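Long-range contacts in Exo beta-1,2-glucooligosaccharide sophorohydrolase (non-reducing end) (Parabacteroides distasonis ATCC 8503, PDB 5Z06), which hydrolyses linear beta-1,2-glucan and beta-1,2-glucooligosaccharides of four or more glucose units, releasing sophorose from the non-reducing end: residues A[17-22]-A[37-42]; A[54-59]-A[172-177]; A[65-70]-A[157-162]. All blocks are in the same frame, centred on the assembly; numbering follows the deposited sequence.

Interaction 1 of 3, residues A[17-22]-A[37-42]; sequences KGDYFY and RHHLPV
H39 lays its side chain against the backbone of Y20 and F21. Its CB rests 3.3 Å from Y20 O, and CG turns anti to the carbonyl carbon (chi1 -64°). ND1 lies 3.0 Å from F21 O at an angle too poor for bonding; its hydrogen bond goes to the carbonyl oxygen of S23, which helps fix the rotation of the imidazole. CE1, next to ND1, borders the same F21 O; NE2 at the tip is farther from it, and CD2 of H39 comes within 4.2 Å of D19 OD1. F21 CA stands over one ring face, 4.1 Å from the centroid of the H39 ring in a CH-pi contact, and the carbonyl oxygen of R37 lies above the opposite face. An alanine here would probably leave S23 O without its ND1 partner and open a gap between F21 CA and R37 O. D19 and R37 cross at about a right angle, OD2 of D19 meeting NH2 of R37 at 2.6 Å in a salt bridge. With carboxylate and guanidinium planes 71° apart, the pair is not a coplanar bidentate one. The backbones join in a single bridge of D19 with P41, flanked by V42 N to G18 O at 2.9 Å and Y20 N to L40 O at 3.0 Å. A water links G18 N to V42 O, and CG2 of V42 packs on CB of Y20 at 3.8 Å. N657 of the glycoamylase-like region hydrogen-bonds D19 OD1 and K17 O. Both oxygens of the buried D19 carboxylate thus have partners, and R37 probably offsets its charge.

Interaction 2 of 3, residues A[54-59]-A[172-177]; sequences LELTYV and IYLDDI. With CA (calcium ion), chain C.
L54 with L174 and L56 with I172 form two antiparallel hydrogen-bonded pairs, joined by four backbone bonds such as L56 N to I172 O at 2.7 Å; E55 with Y173 is the non-hydrogen-bonded pair between them. On the leucine face, L56 and I172 lie side by side pointing the same way, CD2 of L56 touching CD1 of I172 at 3.6 Å. I172 CG1 sits between its backbone N and carbonyl carbon (chi1 69°), which brings it to 3.7 Å from L56 CB. CD1 of L174 and CD1 of I177 extend this apolar patch to L56 and L54. On the other face CG of E55 runs beside the Y173 ring, 3.8 Å from its CE1. Farther out, the E55 carboxylate is held by T57 OG1, a donor 2.5 Å from OE2 of E55, and by a salt bridge from OE1 to K34. Just past L174, D175 binds the calcium ion with OD1 at 2.5 Å and OD2 at 2.6 Å; E12, N13, T49 and N52 also contribute ligands. Strand pairing thus separates a hydrocarbon face from one holding E55 and Y173, where K34 probably offsets the buried carboxylate, while the charge of D175 is likely to be offset by the metal.

Interaction 3 of 3, residues A[65-70]-A[157-162]; sequences DWYSEI and AVALRP. With GOL (glycerol), chain F.
P162 lies over the indole of W66, its CG 3.8 Å from the centroid of the W66 five-membered ring and 13° off the normal, as the two side chains slide past each other in opposite directions. Next to them the D65 carboxylate and R161 guanidinium are nearly parallel, their planes 16° apart, with OD2 of D65 forming a salt bridge to NH1 of R161 at 2.7 Å. Y67 sets CD1 over one face of the same R161 guanidinium, 4.1 Å above its plane, the ring tilted by 55°. A glycerol, probably from the crystallisation liquor, takes a bond from R161 NH2 to its O1 at 2.8 Å and a longer one from NH1 to its O2. Toward its hydroxyl the Y67 ring passes the methyl of A159, with CB of A159 3.6 Å from OH. On the other face of the sheet I70 and L160 meet through their CD1 atoms, 3.6 Å apart. Backbone bonds pair S68 with L160 and I70 with V158. In the five-stranded antiparallel sheet, 155-161 is the central strand and 65-71 its neighbour, flanked by 104-109 and 23-28, and S68, I70 and L160 pack onto L54 and L56 of strand 53-59 in a second sheet.

The three contacts meet around the two facing sheets of the N-terminal part. Interaction 1 adjoins interaction 2 through a probable hydrogen bond, P41 O to E55 N at 2.9 Å, and L40 reaches interaction 3 with its CD1 3.4 Å from S68 OG. Interactions 2 and 3, with centres about 10 Å apart, pack sheet on sheet: L54 CD1 lies 3.5 Å from I70 CG1, and L174 CD1 lies 3.5 Å from L160 CD1. In the chain, interaction 3 is nested inside the loop closed by interaction 2, and interaction 1 precedes both. Calcium belongs to interaction 2 through D175. The nearest side-chain atom of V42 is about 8 Å from the calcium ion. That of I70 is about 11 Å from the calcium ion.

Interaction 1 of 3, residues A[17-22]-A[37-42]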
loop_
_atom_site.group_PDB
_atom_site.type_symbol
_atom_site.label_atom_id
_atom_site.label_comp_id
_atom_site.label_asym_id
_atom_site.label_seq_id
_atom_site.Cartn_x
_atom_site.Cartn_y
_atom_site.Cartn_z
ATOM N N LYS A 17 -6.688 14.705 9.222
ATOM C CA LYS A 17 -6.914 15.974 9.876
ATOM C C LYS A 17 -6.746 15.801 11.354
ATOM O O LYS A 17 -6.596 14.684 11.851
ATOM C CB LYS A 17 -8.318 16.502 9.587
ATOM C CG LYS A 17 -8.483 16.914 8.144
ATOM C CD LYS A 17 -9.937 17.113 7.763
ATOM C CE LYS A 17 -10.087 17.094 6.242
ATOM N NZ LYS A 17 -11.518 16.942 5.855
ATOM N N GLY A 18 -6.745 16.942 12.036
ATOM C CA GLY A 18 -6.886 17.022 13.477
ATOM C C GLY A 18 -5.577 16.907 14.207
ATOM O O GLY A 18 -5.163 17.824 14.862
ATOM N N ASP A 19 -4.944 15.755 14.089
ATOM C CA ASP A 19 -3.705 15.470 14.769
ATOM C C ASP A 19 -2.856 14.497 13.959
ATOM O O ASP A 19 -3.345 13.850 13.048
ATOM C CB ASP A 19 -4.003 14.882 16.148
ATOM C CG ASP A 19 -4.869 13.624 16.089
ATOM O OD1 ASP A 19 -4.390 12.528 15.736
ATOM O OD2 ASP A 19 -6.050 13.719 16.428
ATOM N N TYR A 20 -1.585 14.395 14.336
ATOM C CA TYR A 20 -0.592 13.733 13.527
ATOM C C TYR A 20 -0.071 12.501 14.250
ATOM O O TYR A 20 0.552 12.580 15.319
ATOM C CB TYR A 20 0.559 14.668 13.164
ATOM C CG TYR A 20 1.490 14.016 12.169
ATOM C CD1 TYR A 20 0.992 13.523 10.958
ATOM C CD2 TYR A 20 2.848 13.831 12.446
ATOM C CE1 TYR A 20 1.819 12.887 10.048
ATOM C CE2 TYR A 20 3.678 13.210 11.518
ATOM C CZ TYR A 20 3.143 12.733 10.323
ATOM O OH TYR A 20 3.895 12.086 9.380
ATOM N N PHE A 21 -0.337 11.357 13.646
ATOM C CA PHE A 21 -0.098 10.116 14.290
ATOM C C PHE A 21 1.355 10.019 14.689
ATOM O O PHE A 21 1.649 9.665 15.810
ATOM C CB PHE A 21 -0.493 8.911 13.413
ATOM C CG PHE A 21 -0.114 7.630 14.048
ATOM C CD1 PHE A 21 -0.949 7.037 14.958
ATOM C CD2 PHE A 21 1.129 7.084 13.826
ATOM C CE1 PHE A 21 -0.576 5.882 15.614
ATOM C CE2 PHE A 21 1.516 5.932 14.485
ATOM C CZ PHE A 21 0.659 5.325 15.373
ATOM N N TYR A 22 2.243 10.378 13.777
ATOM C CA TYR A 22 3.681 10.229 13.986
ATOM C C TYR A 22 4.272 11.438 14.689
ATOM O O TYR A 22 5.217 12.054 14.206
ATOM C CB TYR A 22 4.365 10.040 12.649
ATOM C CG TYR A 22 3.976 8.757 11.981
ATOM C CD1 TYR A 22 4.508 7.549 12.401
ATOM C CD2 TYR A 22 3.067 8.748 10.939
ATOM C CE1 TYR A 22 4.155 6.360 11.782
ATOM C CE2 TYR A 22 2.707 7.567 10.329
ATOM C CZ TYR A 22 3.264 6.391 10.738
ATOM O OH TYR A 22 2.882 5.258 10.095
ATOM N N ARG A 37 -4.492 13.370 22.288
ATOM C CA ARG A 37 -3.984 12.035 22.659
ATOM C C ARG A 37 -2.476 11.957 22.515
ATOM O O ARG A 37 -1.933 10.973 22.050
ATOM C CB ARG A 37 -4.644 10.930 21.830
ATOM C CG ARG A 37 -6.150 10.850 21.945
ATOM C CD ARG A 37 -6.690 9.910 20.872
ATOM N NE ARG A 37 -6.996 10.697 19.676
ATOM C CZ ARG A 37 -6.342 10.701 18.517
ATOM N NH1 ARG A 37 -5.302 9.906 18.270
ATOM N NH2 ARG A 37 -6.769 11.522 17.566
ATOM N N HIS A 38 -1.816 13.026 22.950
ATOM C CA HIS A 38 -0.374 13.149 22.939
ATOM C C HIS A 38 0.227 13.159 21.559
ATOM O O HIS A 38 1.379 12.784 21.395
ATOM C CB HIS A 38 0.273 12.098 23.853
ATOM C CG HIS A 38 -0.258 12.149 25.244
ATOM N ND1 HIS A 38 -0.059 13.242 26.067
ATOM C CD2 HIS A 38 -1.034 11.289 25.939
ATOM C CE1 HIS A 38 -0.649 13.027 27.230
ATOM N NE2 HIS A 38 -1.253 11.851 27.178
ATOM N N HIS A 39 -0.546 13.639 20.586
ATOM C CA HIS A 39 -0.073 13.863 19.238
ATOM C C HIS A 39 -0.206 15.354 19.028
ATOM O O HIS A 39 -1.048 16.013 19.653
ATOM C CB HIS A 39 -0.919 13.139 18.198
ATOM C CG HIS A 39 -0.891 11.644 18.310
ATOM N ND1 HIS A 39 0.257 10.899 18.146
ATOM C CD2 HIS A 39 -1.885 10.752 18.534
ATOM C CE1 HIS A 39 -0.027 9.617 18.294
ATOM N NE2 HIS A 39 -1.319 9.500 18.528
ATOM N N LEU A 40 0.625 15.863 18.135
ATOM C CA LEU A 40 0.605 17.243 17.757
ATOM C C LEU A 40 -0.619 17.517 16.943
ATOM O O LEU A 40 -1.034 16.653 16.180
ATOM C CB LEU A 40 1.831 17.602 16.931
ATOM C CG LEU A 40 3.084 17.779 17.755
ATOM C CD1 LEU A 40 4.261 18.010 16.826
ATOM C CD2 LEU A 40 2.937 18.956 18.712
ATOM N N PRO A 41 -1.206 18.716 17.097
ATOM C CA PRO A 41 -2.315 19.059 16.225
ATOM C C PRO A 41 -1.848 19.323 14.825
ATOM O O PRO A 41 -0.708 19.724 14.606
ATOM C CB PRO A 41 -2.899 20.328 16.856
ATOM C CG PRO A 41 -2.384 20.342 18.243
ATOM C CD PRO A 41 -1.029 19.711 18.158
ATOM N N VAL A 42 -2.730 19.086 13.878
ATOM C CA VAL A 42 -2.462 19.387 12.498
ATOM C C VAL A 42 -3.216 20.660 12.210
ATOM O O VAL A 42 -4.440 20.696 12.310
ATOM C CB VAL A 42 -2.964 18.273 11.580
ATOM C CG1 VAL A 42 -2.859 18.688 10.121
ATOM C CG2 VAL A 42 -2.143 17.021 11.813
HETATM O O HOH W 1 -6.340 19.289 10.758
#

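Interaction 2 of 3, residues A[54-59]-A[172-177]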
loop_
_atom_site.group_PDB
_atom_site.type_symbol
_atom_site.label_atom_id
_atom_site.label_comp_id
_atom_site.label_asym_id
_atom_site.label_seq_id
_atom_site.Cartn_x
_atom_site.Cartn_y
_atom_site.Cartn_z
ATOM N N LEU A 54 2.135 21.210 11.208
ATOM C CA LEU A 54 2.009 20.804 12.576
ATOM C C LEU A 54 1.963 22.027 13.456
ATOM O O LEU A 54 2.746 22.975 13.278
ATOM C CB LEU A 54 3.172 19.908 12.977
ATOM C CG LEU A 54 3.210 18.562 12.259
ATOM C CD1 LEU A 54 4.473 17.826 12.641
ATOM C CD2 LEU A 54 2.017 17.726 12.662
ATOM N N GLU A 55 1.039 21.992 14.410
ATOM C CA GLU A 55 0.854 23.085 15.324
ATOM C C GLU A 55 1.649 22.779 16.558
ATOM O O GLU A 55 1.489 21.734 17.168
ATOM C CB GLU A 55 -0.613 23.260 15.699
ATOM C CG GLU A 55 -0.870 24.596 16.377
ATOM C CD GLU A 55 -2.177 24.654 17.128
ATOM O OE1 GLU A 55 -3.084 23.871 16.804
ATOM O OE2 GLU A 55 -2.286 25.482 18.065
ATOM N N LEU A 56 2.500 23.717 16.930
ATOM C CA LEU A 56 3.267 23.581 18.134
ATOM C C LEU A 56 2.867 24.737 19.049
ATOM O O LEU A 56 3.422 25.835 18.962
ATOM C CB LEU A 56 4.764 23.569 17.797
ATOM C CG LEU A 56 5.623 23.095 18.962
ATOM C CD1 LEU A 56 5.596 21.579 19.051
ATOM C CD2 LEU A 56 7.060 23.585 18.827
ATOM N N THR A 57 1.868 24.489 19.889
ATOM C CA THR A 57 1.355 25.510 20.808
ATOM C C THR A 57 1.716 25.060 22.193
ATOM O O THR A 57 1.353 23.955 22.618
ATOM C CB THR A 57 -0.145 25.760 20.636
ATOM O OG1 THR A 57 -0.342 26.419 19.386
ATOM C CG2 THR A 57 -0.723 26.642 21.753
ATOM N N TYR A 58 2.469 25.910 22.882
ATOM C CA TYR A 58 3.043 25.542 24.160
ATOM C C TYR A 58 3.138 26.697 25.132
ATOM O O TYR A 58 3.135 27.860 24.746
ATOM C CB TYR A 58 4.439 24.935 23.961
ATOM C CG TYR A 58 5.410 25.877 23.299
ATOM C CD1 TYR A 58 5.477 25.972 21.903
ATOM C CD2 TYR A 58 6.238 26.714 24.065
ATOM C CE1 TYR A 58 6.368 26.843 21.283
ATOM C CE2 TYR A 58 7.136 27.604 23.455
ATOM C CZ TYR A 58 7.188 27.674 22.073
ATOM O OH TYR A 58 8.050 28.551 21.455
ATOM N N VAL A 59 3.251 26.320 26.402
ATOM C CA VAL A 59 3.598 27.197 27.497
ATOM C C VAL A 59 4.802 26.566 28.181
ATOM O O VAL A 59 4.728 25.458 28.708
ATOM C CB VAL A 59 2.438 27.351 28.499
ATOM C CG1 VAL A 59 2.832 28.280 29.642
ATOM C CG2 VAL A 59 1.202 27.896 27.790
ATOM N N ILE A 172 3.636 28.133 17.312
ATOM C CA ILE A 172 4.383 28.120 16.064
ATOM C C ILE A 172 3.886 26.947 15.220
ATOM O O ILE A 172 3.373 25.953 15.743
ATOM C CB ILE A 172 5.915 28.111 16.291
ATOM C CG1 ILE A 172 6.388 26.785 16.875
ATOM C CG2 ILE A 172 6.298 29.295 17.192
ATOM C CD1 ILE A 172 7.875 26.700 17.125
ATOM N N TYR A 173 4.027 27.089 13.916
ATOM C CA TYR A 173 3.715 26.042 13.002
ATOM C C TYR A 173 4.995 25.516 12.386
ATOM O O TYR A 173 5.891 26.281 12.052
ATOM C CB TYR A 173 2.775 26.547 11.938
ATOM C CG TYR A 173 1.549 27.171 12.518
ATOM C CD1 TYR A 173 0.446 26.398 12.848
ATOM C CD2 TYR A 173 1.490 28.540 12.761
ATOM C CE1 TYR A 173 -0.697 26.977 13.381
ATOM C CE2 TYR A 173 0.351 29.123 13.293
ATOM C CZ TYR A 173 -0.734 28.339 13.595
ATOM O OH TYR A 173 -1.852 28.902 14.134
ATOM N N LEU A 174 5.065 24.195 12.262
ATOM C CA LEU A 174 6.207 23.506 11.688
ATOM C C LEU A 174 5.695 22.724 10.500
ATOM O O LEU A 174 4.704 21.998 10.600
ATOM C CB LEU A 174 6.826 22.563 12.695
ATOM C CG LEU A 174 7.080 23.180 14.068
ATOM C CD1 LEU A 174 7.598 22.081 14.981
ATOM C CD2 LEU A 174 8.072 24.333 13.996
ATOM N N ASP A 175 6.362 22.911 9.377
ATOM C CA ASP A 175 6.070 22.203 8.173
ATOM C C ASP A 175 7.384 21.783 7.494
ATOM O O ASP A 175 8.455 22.329 7.775
ATOM C CB ASP A 175 5.243 23.108 7.252
ATOM C CG ASP A 175 4.385 22.334 6.298
ATOM O OD1 ASP A 175 4.372 21.095 6.364
ATOM O OD2 ASP A 175 3.705 22.951 5.461
ATOM N N ASP A 176 7.283 20.799 6.617
ATOM C CA ASP A 176 8.384 20.375 5.762
ATOM C C ASP A 176 9.670 20.097 6.513
ATOM O O ASP A 176 10.745 20.587 6.161
ATOM C CB ASP A 176 8.542 21.378 4.660
ATOM C CG ASP A 176 7.251 21.598 3.953
ATOM O OD1 ASP A 176 6.623 20.587 3.575
ATOM O OD2 ASP A 176 6.831 22.754 3.831
ATOM N N ILE A 177 9.511 19.287 7.551
ATOM C CA ILE A 177 10.583 18.871 8.419
ATOM C C ILE A 177 11.204 17.688 7.720
ATOM O O ILE A 177 10.569 16.637 7.533
ATOM C CB ILE A 177 10.083 18.449 9.792
ATOM C CG1 ILE A 177 9.176 19.535 10.381
ATOM C CG2 ILE A 177 11.267 18.173 10.698
ATOM C CD1 ILE A 177 8.478 19.151 11.645
HETATM CA CA CA C . 2.678 20.721 4.621
#

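Interaction 3 of 3, residues A[65-70]-A[157-162]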
loop_
_atom_site.group_PDB
_atom_site.type_symbol
_atom_site.label_atom_id
_atom_site.label_comp_id
_atom_site.label_asym_id
_atom_site.label_seq_id
_atom_site.Cartn_x
_atom_site.Cartn_y
_atom_site.Cartn_z
ATOM N N ASP A 65 7.631 21.236 32.324
ATOM C CA ASP A 65 8.342 20.802 31.145
ATOM C C ASP A 65 7.346 20.420 30.077
ATOM O O ASP A 65 6.205 20.099 30.381
ATOM C CB ASP A 65 9.228 19.602 31.490
ATOM C CG ASP A 65 10.440 19.481 30.580
ATOM O OD1 ASP A 65 10.820 20.450 29.871
ATOM O OD2 ASP A 65 11.018 18.388 30.579
ATOM N N TRP A 66 7.778 20.488 28.826
ATOM C CA TRP A 66 7.069 19.842 27.760
ATOM C C TRP A 66 8.039 19.212 26.789
ATOM O O TRP A 66 9.208 19.587 26.710
ATOM C CB TRP A 66 6.088 20.802 27.062
ATOM C CG TRP A 66 6.669 22.004 26.402
ATOM C CD1 TRP A 66 6.702 23.280 26.895
ATOM C CD2 TRP A 66 7.256 22.068 25.100
ATOM N NE1 TRP A 66 7.277 24.125 25.989
ATOM C CE2 TRP A 66 7.630 23.414 24.877
ATOM C CE3 TRP A 66 7.507 21.122 24.109
ATOM C CZ2 TRP A 66 8.240 23.835 23.695
ATOM C CZ3 TRP A 66 8.103 21.535 22.940
ATOM C CH2 TRP A 66 8.477 22.878 22.743
ATOM N N TYR A 67 7.527 18.228 26.062
ATOM C CA TYR A 67 8.286 17.502 25.075
ATOM C C TYR A 67 7.402 17.307 23.853
ATOM O O TYR A 67 6.205 17.003 23.973
ATOM C CB TYR A 67 8.703 16.152 25.629
ATOM C CG TYR A 67 9.470 15.340 24.620
ATOM C CD1 TYR A 67 10.792 15.649 24.320
ATOM C CD2 TYR A 67 8.859 14.283 23.934
ATOM C CE1 TYR A 67 11.488 14.920 23.375
ATOM C CE2 TYR A 67 9.546 13.547 22.991
ATOM C CZ TYR A 67 10.848 13.864 22.715
ATOM O OH TYR A 67 11.519 13.136 21.790
ATOM N N SER A 68 7.990 17.487 22.688
ATOM C CA SER A 68 7.348 17.080 21.479
ATOM C C SER A 68 8.350 16.423 20.582
ATOM O O SER A 68 9.527 16.740 20.635
ATOM C CB SER A 68 6.744 18.263 20.757
ATOM O OG SER A 68 5.940 17.783 19.718
ATOM N N GLU A 69 7.878 15.492 19.763
ATOM C CA GLU A 69 8.694 14.999 18.674
ATOM C C GLU A 69 7.864 14.690 17.457
ATOM O O GLU A 69 6.698 14.292 17.571
ATOM C CB GLU A 69 9.477 13.767 19.093
ATOM C CG GLU A 69 8.622 12.603 19.524
ATOM C CD GLU A 69 9.446 11.359 19.780
ATOM O OE1 GLU A 69 9.085 10.292 19.251
ATOM O OE2 GLU A 69 10.465 11.451 20.506
ATOM N N ILE A 70 8.489 14.873 16.301
ATOM C CA ILE A 70 7.920 14.554 15.025
ATOM C C ILE A 70 8.688 13.333 14.544
ATOM O O ILE A 70 9.887 13.400 14.279
ATOM C CB ILE A 70 8.057 15.722 14.053
ATOM C CG1 ILE A 70 7.301 16.934 14.590
ATOM C CG2 ILE A 70 7.479 15.355 12.699
ATOM C CD1 ILE A 70 8.152 17.907 15.354
ATOM N N ALA A 157 13.391 10.739 15.190
ATOM C CA ALA A 157 12.490 11.855 15.383
ATOM C C ALA A 157 13.227 13.146 15.563
ATOM O O ALA A 157 14.360 13.152 16.017
ATOM C CB ALA A 157 11.581 11.602 16.578
ATOM N N VAL A 158 12.570 14.232 15.168
ATOM C CA VAL A 158 12.970 15.567 15.525
ATOM C C VAL A 158 12.289 15.876 16.855
ATOM O O VAL A 158 11.062 15.868 16.932
ATOM C CB VAL A 158 12.547 16.566 14.453
ATOM C CG1 VAL A 158 12.787 17.993 14.910
ATOM C CG2 VAL A 158 13.323 16.283 13.187
ATOM N N ALA A 159 13.103 16.135 17.885
ATOM C CA ALA A 159 12.641 16.385 19.239
ATOM C C ALA A 159 12.618 17.871 19.538
ATOM O O ALA A 159 13.486 18.628 19.085
ATOM C CB ALA A 159 13.537 15.675 20.233
ATOM N N LEU A 160 11.613 18.285 20.311
ATOM C CA LEU A 160 11.450 19.682 20.668
ATOM C C LEU A 160 11.227 19.799 22.145
ATOM O O LEU A 160 10.526 18.981 22.748
ATOM C CB LEU A 160 10.300 20.316 19.909
ATOM C CG LEU A 160 10.493 20.304 18.399
ATOM C CD1 LEU A 160 9.162 20.475 17.686
ATOM C CD2 LEU A 160 11.481 21.373 17.964
ATOM N N ARG A 161 11.861 20.818 22.715
ATOM C CA ARG A 161 11.830 21.072 24.136
ATOM C C ARG A 161 11.691 22.563 24.358
ATOM O O ARG A 161 11.920 23.348 23.432
ATOM C CB ARG A 161 13.115 20.558 24.797
ATOM C CG ARG A 161 13.015 19.153 25.343
ATOM C CD ARG A 161 13.839 18.956 26.627
ATOM N NE ARG A 161 13.672 17.600 27.139
ATOM C CZ ARG A 161 12.563 17.127 27.724
ATOM N NH1 ARG A 161 11.483 17.901 27.917
ATOM N NH2 ARG A 161 12.530 15.855 28.127
ATOM N N PRO A 162 11.316 22.962 25.585
ATOM C CA PRO A 162 11.172 24.380 25.883
ATOM C C PRO A 162 12.445 25.181 25.591
ATOM O O PRO A 162 13.568 24.668 25.729
ATOM C CB PRO A 162 10.900 24.396 27.401
ATOM C CG PRO A 162 10.403 23.051 27.728
ATOM C CD PRO A 162 11.156 22.148 26.807
HETATM C C1 GOL F . 8.791 14.324 29.004
HETATM O O1 GOL F . 10.079 14.462 28.380
HETATM C C2 GOL F . 8.394 15.473 29.943
HETATM O O2 GOL F . 8.831 16.722 29.423
HETATM C C3 GOL F . 6.884 15.605 30.079
HETATM O O3 GOL F . 6.262 14.469 30.701
#